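Local coordinates for uncharacterized protein (Streptococcus mutans, PDB 4R0J), which probably acts as a Cas5-family (subtype I-C) endonuclease that cuts precursor CRISPR RNA into crRNA for defence against mobile genetic elements, at residues S130-G135 with V150-Q155; F11-R16 with V101-I106; K65-I70 with E159-Y164; Q42-I47 with N59-V64. All coordinates share one frame; numbering follows the deposited sequence. Where two conformers were deposited one is given.

Contact 1. Residues S130-G135 with V150-Q155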
loop_
_atom_site.group_PDB
_atom_site.type_symbol
_atom_site.label_atom_id
_atom_site.label_comp_id
_atom_site.label_asym_id
_atom_site.label_seq_id
_atom_site.Cartn_x
_atom_site.Cartn_y
_atom_site.Cartn_z
ATOM N N SER A 130 5.020 0.403 16.155
ATOM C CA SER A 130 4.644 1.486 15.250
ATOM C C SER A 130 3.244 1.336 14.659
ATOM O O SER A 130 2.500 2.313 14.576
ATOM C CB SER A 130 5.680 1.620 14.136
ATOM O OG SER A 130 6.939 1.962 14.689
ATOM N N ILE A 131 2.882 0.125 14.236
ATOM C CA ILE A 131 1.531 -0.111 13.764
ATOM C C ILE A 131 0.553 0.104 14.913
ATOM O O ILE A 131 -0.494 0.731 14.744
ATOM C CB ILE A 131 1.346 -1.540 13.219
ATOM C CG1 ILE A 131 2.382 -1.852 12.131
ATOM C CG2 ILE A 131 -0.087 -1.740 12.705
ATOM C CD1 ILE A 131 2.409 -3.341 11.757
ATOM N N ARG A 132 0.907 -0.419 16.081
ATOM C CA ARG A 132 0.030 -0.350 17.245
ATOM C C ARG A 132 -0.328 1.082 17.640
ATOM O O ARG A 132 -1.469 1.358 18.022
ATOM C CB ARG A 132 0.643 -1.107 18.425
ATOM C CG ARG A 132 0.608 -2.619 18.250
ATOM C CD ARG A 132 1.334 -3.351 19.365
ATOM N NE ARG A 132 1.073 -4.787 19.321
ATOM C CZ ARG A 132 1.601 -5.669 20.161
ATOM N NH1 ARG A 132 2.431 -5.263 21.114
ATOM N NH2 ARG A 132 1.302 -6.957 20.049
ATOM N N LYS A 133 0.638 1.992 17.542
ATOM C CA LYS A 133 0.402 3.370 17.963
ATOM C C LYS A 133 -0.155 4.253 16.852
ATOM O O LYS A 133 -0.393 5.441 17.058
ATOM C CB LYS A 133 1.663 3.989 18.572
ATOM C CG LYS A 133 2.765 4.335 17.586
ATOM C CD LYS A 133 3.946 4.958 18.346
ATOM C CE LYS A 133 5.100 5.355 17.439
ATOM N NZ LYS A 133 6.224 5.941 18.238
ATOM N N GLY A 134 -0.367 3.668 15.680
ATOM C CA GLY A 134 -0.976 4.391 14.585
ATOM C C GLY A 134 0.049 4.983 13.634
ATOM O O GLY A 134 -0.290 5.797 12.784
ATOM N N GLY A 135 1.301 4.570 13.774
ATOM C CA GLY A 135 2.343 5.019 12.867
ATOM C C GLY A 135 3.249 6.081 13.451
ATOM O O GLY A 135 2.831 6.912 14.261
ATOM N N VAL A 150 -4.405 4.445 11.148
ATOM C CA VAL A 150 -3.844 3.101 11.117
ATOM C C VAL A 150 -3.993 2.444 12.470
ATOM O O VAL A 150 -3.726 3.068 13.498
ATOM C CB VAL A 150 -2.335 3.142 10.783
ATOM C CG1 VAL A 150 -1.663 1.829 11.161
ATOM C CG2 VAL A 150 -2.113 3.473 9.319
ATOM N N ASP A 151 -4.428 1.189 12.487
ATOM C CA ASP A 151 -4.332 0.393 13.705
ATOM C C ASP A 151 -3.926 -1.049 13.385
ATOM O O ASP A 151 -4.004 -1.477 12.232
ATOM C CB ASP A 151 -5.609 0.481 14.558
ATOM C CG ASP A 151 -6.796 -0.241 13.941
ATOM O OD1 ASP A 151 -7.087 -0.023 12.746
ATOM O OD2 ASP A 151 -7.455 -1.017 14.672
ATOM N N GLU A 152 -3.435 -1.774 14.383
ATOM C CA GLU A 152 -2.973 -3.134 14.137
ATOM C C GLU A 152 -4.127 -4.116 14.233
ATOM O O GLU A 152 -4.991 -3.994 15.102
ATOM C CB GLU A 152 -1.851 -3.542 15.105
ATOM C CG GLU A 152 -1.165 -4.859 14.705
ATOM C CD GLU A 152 0.006 -5.244 15.607
ATOM O OE1 GLU A 152 -0.203 -5.365 16.835
ATOM O OE2 GLU A 152 1.132 -5.436 15.083
ATOM N N ILE A 153 -4.149 -5.079 13.320
ATOM C CA ILE A 153 -5.086 -6.188 13.422
ATOM C C ILE A 153 -4.310 -7.496 13.453
ATOM O O ILE A 153 -3.147 -7.544 13.064
ATOM C CB ILE A 153 -6.070 -6.215 12.252
ATOM C CG1 ILE A 153 -5.315 -6.220 10.924
ATOM C CG2 ILE A 153 -7.013 -5.026 12.324
ATOM C CD1 ILE A 153 -6.204 -6.483 9.720
ATOM N N SER A 154 -4.965 -8.553 13.917
ATOM C CA SER A 154 -4.359 -9.876 13.968
ATOM C C SER A 154 -4.533 -10.567 12.621
ATOM O O SER A 154 -5.346 -10.143 11.804
ATOM C CB SER A 154 -5.029 -10.716 15.047
ATOM O OG SER A 154 -6.350 -11.048 14.665
ATOM N N GLN A 155 -3.770 -11.630 12.392
ATOM C CA GLN A 155 -3.939 -12.422 11.181
ATOM C C GLN A 155 -5.366 -12.956 11.108
ATOM O O GLN A 155 -5.965 -13.009 10.041
ATOM C CB GLN A 155 -2.956 -13.591 11.162
ATOM C CG GLN A 155 -3.046 -14.430 9.901
ATOM C CD GLN A 155 -2.162 -15.658 9.956
ATOM O OE1 GLN A 155 -1.328 -15.795 10.851
ATOM N NE2 GLN A 155 -2.342 -16.560 8.999
HETATM O O HOH W 1 -3.532 -0.594 17.141
HETATM O O HOH W 2 -2.856 6.522 12.330
#

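Contact 2. Residues F11-R16 with V101-I106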
loop_
_atom_site.group_PDB
_atom_site.type_symbol
_atom_site.label_atom_id
_atom_site.label_comp_id
_atom_site.label_asym_id
_atom_site.label_seq_id
_atom_site.Cartn_x
_atom_site.Cartn_y
_atom_site.Cartn_z
ATOM N N PHE A 11 2.986 -8.753 8.919
ATOM C CA PHE A 11 2.308 -7.767 9.735
ATOM C C PHE A 11 0.984 -7.444 9.086
ATOM O O PHE A 11 0.847 -7.519 7.860
ATOM C CB PHE A 11 3.134 -6.485 9.823
ATOM C CG PHE A 11 4.386 -6.637 10.628
ATOM C CD1 PHE A 11 4.348 -6.562 12.009
ATOM C CD2 PHE A 11 5.604 -6.861 10.006
ATOM C CE1 PHE A 11 5.512 -6.701 12.762
ATOM C CE2 PHE A 11 6.769 -6.995 10.752
ATOM C CZ PHE A 11 6.721 -6.923 12.132
ATOM N N TYR A 12 0.020 -7.054 9.910
ATOM C CA TYR A 12 -1.300 -6.701 9.410
ATOM C C TYR A 12 -1.755 -5.366 9.975
ATOM O O TYR A 12 -1.766 -5.166 11.192
ATOM C CB TYR A 12 -2.312 -7.792 9.768
ATOM C CG TYR A 12 -1.889 -9.176 9.325
ATOM C CD1 TYR A 12 -1.068 -9.956 10.124
ATOM C CD2 TYR A 12 -2.300 -9.697 8.103
ATOM C CE1 TYR A 12 -0.670 -11.215 9.729
ATOM C CE2 TYR A 12 -1.907 -10.967 7.698
ATOM C CZ TYR A 12 -1.087 -11.713 8.514
ATOM O OH TYR A 12 -0.675 -12.964 8.139
ATOM N N ALA A 13 -2.165 -4.477 9.082
ATOM C CA ALA A 13 -2.613 -3.145 9.458
ATOM C C ALA A 13 -3.968 -2.847 8.849
ATOM O O ALA A 13 -4.248 -3.221 7.710
ATOM C CB ALA A 13 -1.610 -2.106 9.004
ATOM N N ARG A 14 -4.808 -2.176 9.622
ATOM C CA ARG A 14 -6.057 -1.635 9.103
ATOM C C ARG A 14 -5.911 -0.121 8.900
ATOM O O ARG A 14 -5.479 0.598 9.801
ATOM C CB ARG A 14 -7.215 -1.966 10.043
ATOM C CG ARG A 14 -8.512 -1.283 9.664
ATOM C CD ARG A 14 -9.670 -1.784 10.492
ATOM N NE ARG A 14 -9.390 -1.713 11.917
ATOM C CZ ARG A 14 -9.963 -2.495 12.827
ATOM N NH1 ARG A 14 -10.852 -3.413 12.455
ATOM N NH2 ARG A 14 -9.647 -2.364 14.110
ATOM N N ILE A 15 -6.259 0.348 7.704
ATOM C CA ILE A 15 -6.163 1.765 7.346
ATOM C C ILE A 15 -7.550 2.278 7.032
ATOM O O ILE A 15 -8.249 1.691 6.201
ATOM C CB ILE A 15 -5.333 1.953 6.044
ATOM C CG1 ILE A 15 -4.080 1.065 6.033
ATOM C CG2 ILE A 15 -5.040 3.427 5.804
ATOM C CD1 ILE A 15 -3.134 1.327 7.150
ATOM N N ARG A 16 -7.958 3.363 7.690
ATOM C CA ARG A 16 -9.266 3.962 7.438
ATOM C C ARG A 16 -9.125 5.435 7.075
ATOM O O ARG A 16 -8.217 6.120 7.557
ATOM C CB ARG A 16 -10.160 3.834 8.672
ATOM C CG ARG A 16 -10.637 2.417 8.964
ATOM C CD ARG A 16 -11.221 2.373 10.374
ATOM N NE ARG A 16 -11.800 1.071 10.683
ATOM C CZ ARG A 16 -12.143 0.682 11.907
ATOM N NH1 ARG A 16 -11.959 1.498 12.938
ATOM N NH2 ARG A 16 -12.660 -0.523 12.101
ATOM N N VAL A 101 -4.107 -4.407 5.197
ATOM C CA VAL A 101 -2.868 -4.600 4.454
ATOM C C VAL A 101 -2.003 -5.673 5.097
ATOM O O VAL A 101 -1.813 -5.689 6.312
ATOM C CB VAL A 101 -2.060 -3.301 4.348
ATOM C CG1 VAL A 101 -0.817 -3.546 3.514
ATOM C CG2 VAL A 101 -2.912 -2.214 3.701
ATOM N N LYS A 102 -1.507 -6.583 4.267
ATOM C CA LYS A 102 -0.573 -7.613 4.712
ATOM C C LYS A 102 0.794 -7.304 4.113
ATOM O O LYS A 102 0.931 -7.112 2.897
ATOM C CB LYS A 102 -1.061 -8.988 4.262
ATOM C CG LYS A 102 -0.113 -10.136 4.564
ATOM C CD LYS A 102 -0.663 -11.471 4.041
ATOM C CE LYS A 102 0.358 -12.587 4.203
ATOM N NZ LYS A 102 -0.143 -13.881 3.628
ATOM N N PHE A 103 1.807 -7.239 4.969
ATOM C CA PHE A 103 3.129 -6.853 4.512
ATOM C C PHE A 103 4.200 -7.438 5.416
ATOM O O PHE A 103 3.915 -7.958 6.500
ATOM C CB PHE A 103 3.265 -5.321 4.428
ATOM C CG PHE A 103 3.251 -4.631 5.761
ATOM C CD1 PHE A 103 2.057 -4.379 6.420
ATOM C CD2 PHE A 103 4.443 -4.230 6.356
ATOM C CE1 PHE A 103 2.053 -3.736 7.654
ATOM C CE2 PHE A 103 4.442 -3.589 7.589
ATOM C CZ PHE A 103 3.249 -3.337 8.231
ATOM N N HIS A 104 5.438 -7.353 4.955
ATOM C CA HIS A 104 6.570 -7.814 5.737
ATOM C C HIS A 104 7.733 -6.961 5.299
ATOM O O HIS A 104 7.596 -6.162 4.376
ATOM C CB HIS A 104 6.864 -9.291 5.464
ATOM C CG HIS A 104 7.271 -9.584 4.049
ATOM N ND1 HIS A 104 6.363 -9.906 3.061
ATOM C CD2 HIS A 104 8.494 -9.619 3.464
ATOM C CE1 HIS A 104 7.009 -10.119 1.926
ATOM N NE2 HIS A 104 8.304 -9.955 2.144
ATOM N N PHE A 105 8.872 -7.112 5.967
ATOM C CA PHE A 105 10.074 -6.447 5.478
ATOM C C PHE A 105 11.228 -7.420 5.279
ATOM O O PHE A 105 11.235 -8.528 5.826
ATOM C CB PHE A 105 10.485 -5.225 6.328
ATOM C CG PHE A 105 10.816 -5.529 7.769
ATOM C CD1 PHE A 105 12.091 -5.967 8.141
ATOM C CD2 PHE A 105 9.883 -5.295 8.771
ATOM C CE1 PHE A 105 12.407 -6.212 9.479
ATOM C CE2 PHE A 105 10.191 -5.527 10.103
ATOM C CZ PHE A 105 11.462 -5.983 10.462
ATOM N N ILE A 106 12.163 -7.002 4.432
ATOM C CA ILE A 106 13.361 -7.761 4.138
ATOM C C ILE A 106 14.512 -6.764 4.235
ATOM O O ILE A 106 14.282 -5.556 4.237
ATOM C CB ILE A 106 13.317 -8.336 2.713
ATOM C CG1 ILE A 106 13.196 -7.207 1.687
ATOM C CG2 ILE A 106 12.134 -9.336 2.554
ATOM C CD1 ILE A 106 13.333 -7.673 0.239
HETATM O O HOH W 3 -1.904 -14.351 6.161
#

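Contact 3. Residues K65-I70 with E159-Y164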
loop_
_atom_site.group_PDB
_atom_site.type_symbol
_atom_site.label_atom_id
_atom_site.label_comp_id
_atom_site.label_asym_id
_atom_site.label_seq_id
_atom_site.Cartn_x
_atom_site.Cartn_y
_atom_site.Cartn_z
ATOM N N LYS A 65 -6.863 -5.926 1.358
ATOM C CA LYS A 65 -8.293 -6.230 1.265
ATOM C C LYS A 65 -9.065 -4.914 1.298
ATOM O O LYS A 65 -8.821 -4.047 2.157
ATOM C CB LYS A 65 -8.735 -7.177 2.381
ATOM C CG LYS A 65 -8.089 -8.552 2.282
ATOM C CD LYS A 65 -8.691 -9.541 3.263
ATOM C CE LYS A 65 -8.024 -10.903 3.149
ATOM N NZ LYS A 65 -8.525 -11.847 4.183
ATOM N N VAL A 66 -9.957 -4.749 0.321
ATOM C CA VAL A 66 -10.813 -3.574 0.207
ATOM C C VAL A 66 -12.101 -3.913 0.941
ATOM O O VAL A 66 -12.866 -4.777 0.503
ATOM C CB VAL A 66 -11.118 -3.294 -1.255
ATOM C CG1 VAL A 66 -12.076 -2.111 -1.412
ATOM C CG2 VAL A 66 -9.808 -3.069 -2.023
ATOM N N VAL A 67 -12.320 -3.274 2.084
ATOM C CA VAL A 67 -13.425 -3.687 2.953
ATOM C C VAL A 67 -14.767 -3.082 2.565
ATOM O O VAL A 67 -15.820 -3.745 2.616
ATOM C CB VAL A 67 -13.116 -3.322 4.406
ATOM C CG1 VAL A 67 -14.319 -3.619 5.301
ATOM C CG2 VAL A 67 -11.870 -4.084 4.882
ATOM N N ASN A 68 -14.737 -1.810 2.193
ATOM C CA ASN A 68 -15.962 -1.063 1.900
ATOM C C ASN A 68 -16.266 -0.938 0.423
ATOM O O ASN A 68 -15.352 -0.912 -0.398
ATOM C CB ASN A 68 -15.874 0.349 2.481
ATOM C CG ASN A 68 -15.824 0.354 3.993
ATOM O OD1 ASN A 68 -16.111 -0.652 4.636
ATOM N ND2 ASN A 68 -15.449 1.488 4.571
ATOM N N GLN A 69 -17.556 -0.821 0.111
ATOM C CA GLN A 69 -18.007 -0.520 -1.239
ATOM C C GLN A 69 -17.251 0.707 -1.739
ATOM O O GLN A 69 -17.119 1.694 -1.022
ATOM C CB GLN A 69 -19.503 -0.223 -1.250
ATOM C CG GLN A 69 -19.985 0.236 -2.613
ATOM C CD GLN A 69 -21.427 0.682 -2.601
ATOM O OE1 GLN A 69 -21.906 1.251 -1.622
ATOM N NE2 GLN A 69 -22.128 0.425 -3.694
ATOM N N ILE A 70 -16.750 0.620 -2.966
ATOM C CA ILE A 70 -16.077 1.732 -3.615
ATOM C C ILE A 70 -17.099 2.835 -3.891
ATOM O O ILE A 70 -18.126 2.603 -4.535
ATOM C CB ILE A 70 -15.443 1.266 -4.937
ATOM C CG1 ILE A 70 -14.307 0.272 -4.654
ATOM C CG2 ILE A 70 -14.958 2.451 -5.758
ATOM C CD1 ILE A 70 -13.879 -0.526 -5.867
ATOM N N GLU A 159 -8.085 -12.172 8.171
ATOM C CA GLU A 159 -8.763 -13.249 7.446
ATOM C C GLU A 159 -10.287 -13.240 7.591
ATOM O O GLU A 159 -10.988 -13.770 6.731
ATOM C CB GLU A 159 -8.209 -14.616 7.875
ATOM C CG GLU A 159 -6.773 -14.865 7.432
ATOM C CD GLU A 159 -6.145 -16.067 8.108
ATOM O OE1 GLU A 159 -6.813 -16.694 8.960
ATOM O OE2 GLU A 159 -4.977 -16.381 7.790
ATOM N N THR A 160 -10.807 -12.643 8.662
ATOM C CA THR A 160 -12.240 -12.772 8.961
ATOM C C THR A 160 -13.096 -11.506 8.779
ATOM O O THR A 160 -14.306 -11.600 8.594
ATOM C CB THR A 160 -12.481 -13.346 10.372
ATOM O OG1 THR A 160 -12.079 -12.392 11.360
ATOM C CG2 THR A 160 -11.701 -14.641 10.560
ATOM N N ILE A 161 -12.485 -10.328 8.847
ATOM C CA ILE A 161 -13.238 -9.090 8.643
ATOM C C ILE A 161 -13.939 -9.124 7.281
ATOM O O ILE A 161 -13.289 -9.303 6.249
ATOM C CB ILE A 161 -12.322 -7.849 8.737
ATOM C CG1 ILE A 161 -11.899 -7.626 10.194
ATOM C CG2 ILE A 161 -13.049 -6.621 8.204
ATOM C CD1 ILE A 161 -10.816 -6.541 10.374
ATOM N N PRO A 162 -15.273 -8.968 7.274
ATOM C CA PRO A 162 -16.030 -9.138 6.029
ATOM C C PRO A 162 -15.788 -8.007 5.047
ATOM O O PRO A 162 -15.812 -6.841 5.441
ATOM C CB PRO A 162 -17.489 -9.079 6.491
ATOM C CG PRO A 162 -17.457 -9.249 7.969
ATOM C CD PRO A 162 -16.155 -8.693 8.419
ATOM N N SER A 163 -15.566 -8.355 3.783
ATOM C CA SER A 163 -15.508 -7.377 2.705
ATOM C C SER A 163 -16.807 -7.317 1.886
ATOM O O SER A 163 -17.429 -8.349 1.579
ATOM C CB SER A 163 -14.332 -7.677 1.772
ATOM O OG SER A 163 -14.472 -6.960 0.561
ATOM N N TYR A 164 -17.198 -6.097 1.532
ATOM C CA TYR A 164 -18.327 -5.865 0.640
ATOM C C TYR A 164 -18.158 -6.624 -0.682
ATOM O O TYR A 164 -19.153 -6.981 -1.339
ATOM C CB TYR A 164 -18.461 -4.360 0.378
ATOM C CG TYR A 164 -19.579 -3.995 -0.579
ATOM C CD1 TYR A 164 -20.865 -3.776 -0.120
ATOM C CD2 TYR A 164 -19.334 -3.865 -1.948
ATOM C CE1 TYR A 164 -21.898 -3.434 -0.993
ATOM C CE2 TYR A 164 -20.356 -3.534 -2.832
ATOM C CZ TYR A 164 -21.634 -3.327 -2.352
ATOM O OH TYR A 164 -22.650 -2.986 -3.224
HETATM O O HOH W 4 -11.077 -9.950 5.483
#

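Contact 4. Residues Q42-I47 with N59-V64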
loop_
_atom_site.group_PDB
_atom_site.type_symbol
_atom_site.label_atom_id
_atom_site.label_comp_id
_atom_site.label_asym_id
_atom_site.label_seq_id
_atom_site.Cartn_x
_atom_site.Cartn_y
_atom_site.Cartn_z
ATOM N N GLN A 42 2.076 1.720 -5.130
ATOM C CA GLN A 42 2.781 2.951 -4.738
ATOM C C GLN A 42 2.142 3.581 -3.500
ATOM O O GLN A 42 2.828 3.946 -2.544
ATOM C CB GLN A 42 2.791 3.977 -5.866
ATOM C CG GLN A 42 3.636 5.212 -5.498
ATOM C CD GLN A 42 3.321 6.434 -6.328
ATOM O OE1 GLN A 42 2.192 6.631 -6.765
ATOM N NE2 GLN A 42 4.334 7.271 -6.553
ATOM N N ALA A 43 0.820 3.730 -3.527
ATOM C CA ALA A 43 0.113 4.361 -2.416
ATOM C C ALA A 43 0.255 3.570 -1.130
ATOM O O ALA A 43 0.466 4.150 -0.060
ATOM C CB ALA A 43 -1.364 4.561 -2.755
ATOM N N LEU A 44 0.113 2.250 -1.226
ATOM C CA LEU A 44 0.235 1.389 -0.055
ATOM C C LEU A 44 1.647 1.433 0.511
ATOM O O LEU A 44 1.834 1.443 1.718
ATOM C CB LEU A 44 -0.135 -0.041 -0.402
ATOM C CG LEU A 44 -1.606 -0.130 -0.775
ATOM C CD1 LEU A 44 -1.916 -1.544 -1.223
ATOM C CD2 LEU A 44 -2.463 0.258 0.434
ATOM N N GLN A 45 2.629 1.441 -0.378
ATOM C CA GLN A 45 4.023 1.578 0.027
ATOM C C GLN A 45 4.201 2.837 0.859
ATOM O O GLN A 45 4.912 2.827 1.862
ATOM C CB GLN A 45 4.929 1.686 -1.202
ATOM C CG GLN A 45 6.413 1.512 -0.885
ATOM C CD GLN A 45 6.786 0.054 -0.678
ATOM O OE1 GLN A 45 6.344 -0.816 -1.421
ATOM N NE2 GLN A 45 7.607 -0.215 0.334
ATOM N N GLY A 46 3.567 3.925 0.426
ATOM C CA GLY A 46 3.727 5.213 1.090
ATOM C C GLY A 46 3.087 5.144 2.457
ATOM O O GLY A 46 3.596 5.695 3.424
ATOM N N ILE A 47 1.956 4.451 2.541
ATOM C CA ILE A 47 1.281 4.294 3.827
ATOM C C ILE A 47 2.105 3.472 4.815
ATOM O O ILE A 47 2.308 3.879 5.966
ATOM C CB ILE A 47 -0.125 3.674 3.648
ATOM C CG1 ILE A 47 -1.025 4.672 2.915
ATOM C CG2 ILE A 47 -0.719 3.332 5.010
ATOM C CD1 ILE A 47 -2.323 4.053 2.377
ATOM N N ASN A 59 10.123 -2.435 3.046
ATOM C CA ASN A 59 8.776 -2.932 3.277
ATOM C C ASN A 59 8.230 -3.507 1.985
ATOM O O ASN A 59 8.386 -2.908 0.919
ATOM C CB ASN A 59 7.865 -1.815 3.768
ATOM C CG ASN A 59 8.137 -1.445 5.199
ATOM O OD1 ASN A 59 8.400 -2.310 6.030
ATOM N ND2 ASN A 59 8.101 -0.156 5.491
ATOM N N VAL A 60 7.611 -4.674 2.090
ATOM C CA VAL A 60 7.092 -5.394 0.934
ATOM C C VAL A 60 5.622 -5.654 1.185
ATOM O O VAL A 60 5.261 -6.416 2.065
ATOM C CB VAL A 60 7.833 -6.728 0.712
ATOM C CG1 VAL A 60 7.287 -7.448 -0.524
ATOM C CG2 VAL A 60 9.337 -6.487 0.572
ATOM N N ILE A 61 4.776 -4.970 0.424
ATOM C CA ILE A 61 3.331 -5.118 0.559
ATOM C C ILE A 61 2.923 -6.273 -0.336
ATOM O O ILE A 61 3.198 -6.259 -1.536
ATOM C CB ILE A 61 2.613 -3.826 0.122
ATOM C CG1 ILE A 61 2.836 -2.700 1.146
ATOM C CG2 ILE A 61 1.122 -4.070 -0.041
ATOM C CD1 ILE A 61 4.244 -2.155 1.205
ATOM N N THR A 62 2.300 -7.291 0.246
ATOM C CA THR A 62 1.920 -8.465 -0.545
ATOM C C THR A 62 0.432 -8.568 -0.902
ATOM O O THR A 62 0.097 -9.160 -1.930
ATOM C CB THR A 62 2.397 -9.785 0.103
ATOM O OG1 THR A 62 1.763 -9.960 1.376
ATOM C CG2 THR A 62 3.916 -9.768 0.286
ATOM N N GLU A 63 -0.451 -8.034 -0.059
ATOM C CA GLU A 63 -1.902 -8.125 -0.321
ATOM C C GLU A 63 -2.656 -6.999 0.379
ATOM O O GLU A 63 -2.249 -6.539 1.446
ATOM C CB GLU A 63 -2.464 -9.483 0.133
ATOM C CG GLU A 63 -3.871 -9.820 -0.392
ATOM C CD GLU A 63 -4.370 -11.182 0.074
ATOM O OE1 GLU A 63 -4.410 -11.423 1.299
ATOM O OE2 GLU A 63 -4.720 -12.015 -0.790
ATOM N N VAL A 64 -3.747 -6.545 -0.226
ATOM C CA VAL A 64 -4.635 -5.607 0.443
ATOM C C VAL A 64 -6.071 -6.109 0.307
ATOM O O VAL A 64 -6.436 -6.701 -0.711
ATOM C CB VAL A 64 -4.515 -4.158 -0.111
ATOM C CG1 VAL A 64 -4.911 -4.082 -1.591
ATOM C CG2 VAL A 64 -5.367 -3.196 0.713
HETATM O O HOH W 5 5.945 -3.396 -1.788
#

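Contact 1. Residues S130-G135 with V150-Q155
I131 lays its CG2 methyl against the root of E152, 3.5 Å from E152 CB, and the two side chains cross at about a right angle. In I131 this methyl is anti to the backbone N, while the CG1 arm ends in CD1, which packs beside F11 and F103. The same CG2 is also 4.2 Å from CG1 of V150, whose CB is directed toward the helix end. E152 holds CG anti to its own N (chi1 -169°) and stays extended, which carries the carboxylate up beside R132. There R132 NE donates to E152 OE1 at 2.9 Å on the syn side, with N-H...O at 156° and the two flat groups nearly perpendicular. R132 was modelled in two conformers, so this salt bridge describes one of them; in it NH1 also pairs with E128. The contact sets the C-terminal end of helix 120-132 on strand 147-152, the second helix and fourth strand of a ferredoxin-like fold. The helix stops in a Schellman motif: G135 N reaches back to S130 O at 2.7 Å and G134 N to I131 O at 3.1 Å, with phi positive at G134. With no side chain there, G134 CA comes within 3.2 Å of V150 O in a CA-H...O contact. Two waters stitch the backbones together, one linking R132 O to E152 N, the other receiving the N-H of V150 and donating to G134 O at 2.7 Å. D151 turns away from the helix, and its carboxylate forms a salt bridge with R14 of the neighbouring strand.

Contact 2. Residues F11-R16 with V101-I106
The F103 ring carries CB of F11 on one face, offset toward the rim, with F11 CB 3.5 Å from F103 CZ; CB of A13 lies at the ring's edge, 4.2 Å from F103 CE1. The F11 ring itself is slid aside, so that the two rings barely overlap although their planes are only 28° apart. At the edge of the F11 ring are F103 O and H104 CA, and F11 CE2 meets CE2 of F105 obliquely at 3.8 Å. F103 reaches under F11 because its CG sits between the backbone N and the carbonyl carbon (chi1 68°). On the other face of the sheet Y12 and K102 run side by side, CG of K102 3.7 Å from CE2 of Y12. Their tips share a water, which lies 2.7 Å from Y12 OH and accepts from K102 NZ. Between the strands, F11 pairs with F103 and A13 with V101 as hydrogen-bonded antiparallel pairs, F11 N to F103 O being 2.7 Å long and nearly straight; Y12 and K102 form the non-hydrogen-bonded pair between them. Helices 41-51 and 120-132 cover the phenylalanine side. These are the two central strands, first and third, of the ferredoxin-like fold shared by Cas5 and other RAMP proteins.

Contact 3. Residues K65-I70 with E159-Y164
Q69 and Y164 lie side by side and point the same way, the glutamine chain stretched over one face of the tyrosine ring. The contact lies where strand 57-66, second strand of the ferredoxin-like core, runs out into a loop and meets the chain leaving helix 155-160; the two chains run in nearly the same direction. Q69 CB sits almost exactly above the ring centre, 3.6 Å from the centroid and 7° off its normal, in a CH-pi contact. Both side chains have CG anti to the backbone N, which sends them out in step; the Q69 amide ends over the CZ-OH end of the ring, its plane 30° from it. This outer pair also touches a crystal neighbour, so its exact pose may owe something to the lattice. Two successive carbonyls of the first chain are gripped by the second. V67 O accepts Y164 N at 2.9 Å, the donor tilted out of the carbonyl plane. V66 O takes the hydroxyl of S163, whose OG in turn accepts from the backbone N of Y165. V67 has its CB directed away from 159-164, yet both methyls touch it: CG1 is 3.6 Å from P162 O, and CG2 is 4.3 Å from CG2 of I161. At the helix end, K65 extends its amine to the backbone carbonyl of Y158 and over that residue's ring in a cation-pi contact; the carbonyl-rich end of the helix would probably favour the positive charge there. K65 NZ comes to 3.6 Å from CA of E159.

Contact 4. Residues Q42-I47 with N59-V64
L44 drives its CD1 methyl between I61 and V64, and this apolar wedge is the tightly packed half of the contact. It belongs to the beta-alpha-beta unit of a ferredoxin-like fold, helix 41-51 lying across strand 57-66 with axes 8.8 Å apart at 127°. L44 CD1 is 3.9 Å from V64 CB and 4.1 Å from I61 CG2, and the L44 and V64 side chains cross at about a right angle. A classic beta bulge at T62 and E63, opposite K102, separates these two strand residues, which both point at the helix. F205 of strand 202-215 touches both L44 and V64. The other half is polar and watery, built on partly exposed Q45. Its chain, with CG anti to the backbone N and then bent at chi2 (78°), brings the amide down onto the strand. Q45 NE2 donates to N59 O at 2.9 Å in an almost straight bond; the acceptor is in the amide plane, but the donor stands above the carbonyl plane. The N59 side chain is held by D49 and Y52. CD1 of I61 lies 3.6 Å from Q45 OE1, and that oxygen also receives a hydrogen bond from a water, which accepts one from I61 N at 3.0 Å.

From the N terminus, strand 11-17 opens contact 2. Before that loop closes, helix 41-51 and strand 57-66 form contact 4, nested inside it, and residues 65-70, the end of that strand and the loop after it, open contact 3. Strand 97-107 then closes contact 2, so contacts 2 and 3 cross. Contact 1, from helix 120-132 to strand 147-152, is nested inside the loop of contact 3, which closes at the end of helix 155-160. Strands 147-152, 11-17, 97-107 and 57-66 are successive neighbours in one antiparallel sheet. V150–I15 packing joins contacts 1 and 2, and H104–V60 backbone pairing joins contacts 2 and 4, whereas R14 merely packs on I161 of contact 3.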